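Local atomic coordinates of phosphatidylglycerol lysyltransferase C-terminal domain-containing protein (Bacteroides thetaiotaomicron, PDB entry 2HQY), a protein that is of unknown function but binds coenzyme A and belongs to the acetyltransferase clan, so it is probably an acyl or aminoacyl transferase. Residues W37-D42 with E190-I195; S30-C35 with E202-T207. All coordinates share one frame; numbering follows the deposited sequence.

Interaction 1: residues W37-D42 with E190-I195; sequences WRFLYD and ERRALI. With COA (coenzyme A), chain C.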
# COMPACT_ATOMS: atom_id res chain seq x y z
N TRP A 37 2.44 7.16 2.42
CA TRP A 37 1.02 7.18 2.03
C TRP A 37 0.67 6.35 0.80
O TRP A 37 -0.49 6.32 0.34
CB TRP A 37 0.50 8.64 1.90
CG TRP A 37 0.35 9.30 3.27
CD1 TRP A 37 1.31 9.97 3.98
CD2 TRP A 37 -0.81 9.27 4.11
NE1 TRP A 37 0.81 10.39 5.20
CE2 TRP A 37 -0.49 9.98 5.30
CE3 TRP A 37 -2.11 8.76 3.95
CZ2 TRP A 37 -1.42 10.16 6.34
CZ3 TRP A 37 -3.04 8.95 4.98
CH2 TRP A 37 -2.68 9.64 6.17
N ARG A 38 1.67 5.65 0.25
CA ARG A 38 1.44 4.80 -0.93
C ARG A 38 0.35 3.74 -0.67
O ARG A 38 -0.38 3.34 -1.59
CB ARG A 38 2.76 4.12 -1.33
CG ARG A 38 2.70 3.30 -2.66
CD ARG A 38 3.96 2.43 -2.79
NE ARG A 38 4.03 1.51 -1.66
CZ ARG A 38 5.14 1.01 -1.14
NH1 ARG A 38 6.33 1.30 -1.68
NH2 ARG A 38 5.04 0.19 -0.09
N PHE A 39 0.25 3.28 0.58
CA PHE A 39 -0.71 2.23 0.94
C PHE A 39 -2.14 2.73 0.64
O PHE A 39 -3.02 1.94 0.41
CB PHE A 39 -0.61 1.87 2.43
CG PHE A 39 -1.33 2.83 3.31
CD1 PHE A 39 -2.67 2.63 3.66
CD2 PHE A 39 -0.69 4.02 3.73
CE1 PHE A 39 -3.38 3.60 4.46
CE2 PHE A 39 -1.40 5.01 4.49
CZ PHE A 39 -2.74 4.78 4.86
N LEU A 40 -2.34 4.05 0.67
CA LEU A 40 -3.70 4.58 0.50
C LEU A 40 -3.99 4.90 -0.98
O LEU A 40 -5.15 4.81 -1.45
CB LEU A 40 -3.89 5.83 1.36
CG LEU A 40 -5.32 6.41 1.44
CD1 LEU A 40 -6.30 5.32 1.93
CD2 LEU A 40 -5.34 7.61 2.39
N TYR A 41 -2.96 5.34 -1.70
CA TYR A 41 -3.15 5.91 -3.06
C TYR A 41 -2.57 5.09 -4.21
O TYR A 41 -2.64 5.52 -5.37
CB TYR A 41 -2.53 7.30 -3.11
CG TYR A 41 -3.12 8.23 -2.08
CD1 TYR A 41 -4.50 8.51 -2.08
CD2 TYR A 41 -2.32 8.84 -1.12
CE1 TYR A 41 -5.06 9.38 -1.12
CE2 TYR A 41 -2.87 9.70 -0.15
CZ TYR A 41 -4.23 9.96 -0.16
OH TYR A 41 -4.79 10.81 0.78
N ASP A 42 -1.96 3.95 -3.90
CA ASP A 42 -1.30 3.12 -4.93
C ASP A 42 -0.36 3.98 -5.79
O ASP A 42 -0.34 3.87 -7.01
CB ASP A 42 -2.35 2.42 -5.82
CG ASP A 42 -3.09 1.30 -5.09
OD1 ASP A 42 -2.74 0.91 -3.95
OD2 ASP A 42 -4.05 0.81 -5.71
N GLU A 190 -3.61 7.53 9.14
CA GLU A 190 -2.36 8.15 9.61
C GLU A 190 -1.47 7.11 10.26
O GLU A 190 -0.26 7.13 10.03
CB GLU A 190 -2.63 9.25 10.66
CG GLU A 190 -1.36 10.00 10.93
CD GLU A 190 -1.32 10.73 12.28
OE1 GLU A 190 -2.03 10.33 13.23
OE2 GLU A 190 -0.52 11.71 12.37
N ARG A 191 -2.07 6.24 11.07
CA ARG A 191 -1.31 5.17 11.74
C ARG A 191 -0.53 4.32 10.72
O ARG A 191 0.63 4.00 10.96
CB ARG A 191 -2.20 4.25 12.56
CG ARG A 191 -1.39 3.08 13.16
CD ARG A 191 -2.19 2.32 14.24
NE ARG A 191 -3.48 1.87 13.70
CZ ARG A 191 -4.47 1.36 14.44
NH1 ARG A 191 -4.31 1.20 15.75
NH2 ARG A 191 -5.61 1.01 13.85
N ARG A 192 -1.18 3.94 9.62
CA ARG A 192 -0.49 3.14 8.57
C ARG A 192 0.75 3.88 8.02
O ARG A 192 1.82 3.29 7.84
CB ARG A 192 -1.45 2.79 7.43
CG ARG A 192 -2.54 1.78 7.83
CD ARG A 192 -1.94 0.39 8.22
NE ARG A 192 -0.92 -0.03 7.26
CZ ARG A 192 -1.14 -0.52 6.03
NH1 ARG A 192 -2.39 -0.71 5.56
NH2 ARG A 192 -0.07 -0.84 5.29
N ALA A 193 0.59 5.18 7.77
CA ALA A 193 1.70 5.98 7.23
C ALA A 193 2.80 6.17 8.27
O ALA A 193 3.99 6.05 7.96
CB ALA A 193 1.19 7.32 6.74
N LEU A 194 2.40 6.40 9.52
CA LEU A 194 3.37 6.65 10.59
C LEU A 194 4.22 5.41 10.85
O LEU A 194 5.44 5.48 10.99
CB LEU A 194 2.58 7.07 11.84
CG LEU A 194 3.30 7.56 13.08
CD1 LEU A 194 2.28 8.40 13.93
CD2 LEU A 194 3.79 6.33 13.85
N ILE A 195 3.57 4.27 10.90
CA ILE A 195 4.25 3.02 11.17
C ILE A 195 5.22 2.65 10.02
O ILE A 195 6.35 2.22 10.26
CB ILE A 195 3.24 1.90 11.48
CG1 ILE A 195 2.61 2.14 12.89
CG2 ILE A 195 3.92 0.52 11.29
CD1 ILE A 195 1.46 1.19 13.21
N1A COA C . -4.36 13.15 11.86
C2A COA C . -3.58 13.30 12.95
N3A COA C . -4.10 13.67 14.13
C4A COA C . -5.43 13.91 14.25
C5A COA C . -6.26 13.76 13.14
C6A COA C . -5.69 13.37 11.92
N6A COA C . -6.43 13.20 10.80
N7A COA C . -7.52 14.06 13.56
C8A COA C . -7.47 14.37 14.88
N9A COA C . -6.19 14.30 15.29
C1B COA C . -5.68 14.50 16.67
C2B COA C . -5.64 15.88 17.32
O2B COA C . -4.40 16.53 17.05
C3B COA C . -5.69 15.48 18.79
O3B COA C . -4.40 15.08 19.27
P3B COA C . -4.03 15.17 20.83
O7A COA C . -3.78 16.67 21.03
O8A COA C . -2.83 14.25 21.01
O9A COA C . -5.24 14.69 21.60
C4B COA C . -6.58 14.25 18.84
O4B COA C . -6.48 13.66 17.54
C5B COA C . -8.03 14.59 19.19
O5B COA C . -8.28 15.97 18.87
P1A COA C . -9.63 16.56 18.19
O1A COA C . -9.27 17.89 17.56
O2A COA C . -10.33 15.51 17.34
O3A COA C . -10.50 16.87 19.52
O4A COA C . -11.67 16.24 21.68
O5A COA C . -11.19 14.42 19.85
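Helix 185-199, which borders the coenzyme A pocket of this acetyltransferase-clan fold, sets Ala-193 and Arg-192 against two aromatic rings, those of Trp-37 and Phe-39 at the start of the short helix 38-41. The contact illustrates how CH-pi packing can join helices without a hydrogen bond between the two segments. The methyl CB of Ala-193 lies over the five-membered ring of Trp-37, 3.5 Å from its centroid and 17° off the normal. At the far end of the indole, CH2 of Trp-37 comes within 3.8 Å of CA of Glu-190. CG of Trp-37 is anti to the carbonyl carbon (chi1 -73°), which carries the base of the indole to the side of the backbone N; CD2 of Leu-40 lies at the ring's edge, in plane. An alanine in place of Trp-37 would probably open a gap facing the Ala-193 methyl and leave the backbone of Glu-190 without its indole neighbour.

Phe-39 is clamped on both faces. CB of Arg-192 stands over the ring centre, 3.5 Å from the centroid, and CB of Leu-40 covers the opposite face nearer the rim. Beyond CB, the Arg-192 chain bends so that its guanidinium brings a face toward the Phe-39 ring, the two planes 43° apart, with NH1 of Arg-192 3.9 Å from CD1 of Phe-39. The cationic end then serves the dimer: it donates to the carbonyl O of Phe-39 of the second subunit and forms a salt bridge with Asp-42 of that subunit.

Glu-190 points the other way, into the ligand site. Its carboxylate, paired with Lys-237, meets the C2A corner of the coenzyme A adenine obliquely, near Trp-175, with OE1 of Glu-190 3.4 Å from C2A.

Interaction 2: residues S30-C35 with E202-T207; sequences SFSNLC and EALGLT
The ring of Phe-31 has the carbonyl O of Leu-204 at its edge, near the ring plane, and SG of Cys-35 over one face, 3.4 Å above the plane and shifted toward the rim. Oxygen and ring meet at CD2 of Phe-31, 3.6 Å from O of Leu-204; this carbonyl is buried by the contact and finds no hydrogen-bonding partner in the model, so the polarised ring C-H probably offers it only slight compensation. The side chains of Phe-31 and Leu-204 cross at about a right angle. The CD2 methyl of Leu-204 rests against both Phe-31 and Cys-35, 3.8 Å from CE2 of the former and 3.7 Å from CB of the latter.

The contact sets helix 31-36 against the C-terminal end of the short, weakly bonded helix 201-204. Ser-30 is the N-cap of helix 31-36, its OG accepting a weak but nearly straight bond from N of Asn-33 (3.3 Å, 169°). On the other side, helix 201-204 closes in a Schellman motif at Gly-205, whose positive phi of 92° would jam a CB against the preceding carbonyl. This turn leads the chain into strand 207-213 and sets Leu-206 beside Leu-204, so that the ends of both side chains reach helix 31-36, Leu-206 at Ser-32 and Leu-204 at Phe-31, Ser-32 and Cys-35.

With OG of Ser-32 anti to the backbone N (chi1 -176°), the hydroxyl reaches the isopropyl fork of Leu-206, lying 3.6 Å from both CD1 and CD2 of that leucine. CD1 of Leu-204 also approaches OG of Ser-32, at 3.7 Å, so the hydroxyl sits among methyls and has its hydrogen bond with a residue bordering the segments. Met-224 and His-234, on strands 216-227 and 230-238, touch both Ser-32 and Leu-206, and Ala-197 of helix 185-199 does likewise.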
# COMPACT_ATOMS: atom_id res chain seq x y z
N SER A 30 7.36 15.65 0.07
CA SER A 30 8.32 14.94 0.93
C SER A 30 8.41 13.48 0.49
O SER A 30 7.38 12.81 0.29
CB SER A 30 7.90 14.99 2.38
OG SER A 30 8.53 13.93 3.06
N PHE A 31 9.63 13.00 0.35
CA PHE A 31 9.85 11.61 -0.02
C PHE A 31 9.21 10.65 0.98
O PHE A 31 8.61 9.66 0.58
CB PHE A 31 11.34 11.30 -0.19
CG PHE A 31 11.60 9.89 -0.62
CD1 PHE A 31 11.17 9.44 -1.89
CD2 PHE A 31 12.23 8.99 0.23
CE1 PHE A 31 11.39 8.13 -2.30
CE2 PHE A 31 12.48 7.64 -0.19
CZ PHE A 31 12.05 7.22 -1.44
N SER A 32 9.33 10.95 2.29
CA SER A 32 8.70 10.13 3.30
C SER A 32 7.18 10.10 3.14
O SER A 32 6.56 9.03 3.25
CB SER A 32 9.01 10.64 4.73
OG SER A 32 8.45 9.74 5.67
N ASN A 33 6.58 11.27 2.89
CA ASN A 33 5.11 11.31 2.73
C ASN A 33 4.68 10.53 1.49
O ASN A 33 3.70 9.77 1.53
CB ASN A 33 4.63 12.75 2.66
CG ASN A 33 4.48 13.39 4.02
OD1 ASN A 33 4.45 12.69 5.07
ND2 ASN A 33 4.33 14.71 4.03
N LEU A 34 5.45 10.64 0.41
CA LEU A 34 5.13 9.91 -0.82
C LEU A 34 5.14 8.39 -0.59
O LEU A 34 4.21 7.70 -1.02
CB LEU A 34 6.12 10.29 -1.94
CG LEU A 34 5.89 11.70 -2.50
CD1 LEU A 34 7.14 12.19 -3.22
CD2 LEU A 34 4.69 11.75 -3.45
N CYS A 35 6.18 7.87 0.08
CA CYS A 35 6.26 6.43 0.31
C CYS A 35 5.27 5.96 1.37
O CYS A 35 4.66 4.87 1.22
CB CYS A 35 7.67 6.06 0.77
SG CYS A 35 8.91 6.20 -0.52
N GLU A 202 15.42 5.19 8.51
CA GLU A 202 16.72 5.57 7.95
C GLU A 202 16.72 5.57 6.44
O GLU A 202 17.27 6.49 5.81
CB GLU A 202 17.82 4.67 8.51
CG GLU A 202 18.06 5.04 9.96
CD GLU A 202 19.36 4.48 10.52
OE1 GLU A 202 19.75 3.34 10.16
OE2 GLU A 202 19.97 5.19 11.36
N ALA A 203 16.09 4.56 5.83
CA ALA A 203 16.03 4.48 4.37
C ALA A 203 15.34 5.71 3.77
O ALA A 203 15.72 6.18 2.71
CB ALA A 203 15.30 3.23 3.92
N LEU A 204 14.29 6.18 4.44
CA LEU A 204 13.53 7.35 3.97
C LEU A 204 14.30 8.67 4.08
O LEU A 204 14.01 9.61 3.33
CB LEU A 204 12.22 7.47 4.71
CG LEU A 204 11.21 6.37 4.40
CD1 LEU A 204 10.08 6.45 5.46
CD2 LEU A 204 10.64 6.54 2.94
N GLY A 205 15.26 8.75 5.01
CA GLY A 205 15.99 10.00 5.25
C GLY A 205 15.39 10.88 6.33
O GLY A 205 15.67 12.10 6.40
N LEU A 206 14.59 10.28 7.22
CA LEU A 206 13.90 11.06 8.24
C LEU A 206 14.81 11.39 9.41
O LEU A 206 15.80 10.65 9.67
CB LEU A 206 12.70 10.28 8.76
CG LEU A 206 11.50 10.12 7.83
CD1 LEU A 206 10.59 9.02 8.41
CD2 LEU A 206 10.76 11.44 7.79
N THR A 207 14.51 12.49 10.10
CA THR A 207 15.12 12.77 11.39
C THR A 207 14.00 13.02 12.37
O THR A 207 12.89 13.40 11.95
CB THR A 207 16.07 13.97 11.37
OG1 THR A 207 15.41 15.06 10.74
CG2 THR A 207 17.34 13.62 10.57

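In the fold
From the N terminus the chain first lays down 30-35 and, after a single intervening residue, 37-42, the consecutive helices 31-36 and 38-41. It then travels through 147 residues, including much of the fold's helix content, before 190-195 returns to 37-42 and closes the loop of interaction 1. A few residues later, helix 201-204 brings 202-207 back to 30-35, closing the wider loop of interaction 2. The contacts therefore nest rather than cross, their centres about 12 Å apart. Interaction 1 ties helix 38-41 to helix 185-199 at the coenzyme A pocket, near the subunit interface; interaction 2 ties helix 31-36 to helix 201-204 and the entrance of strand 207-213.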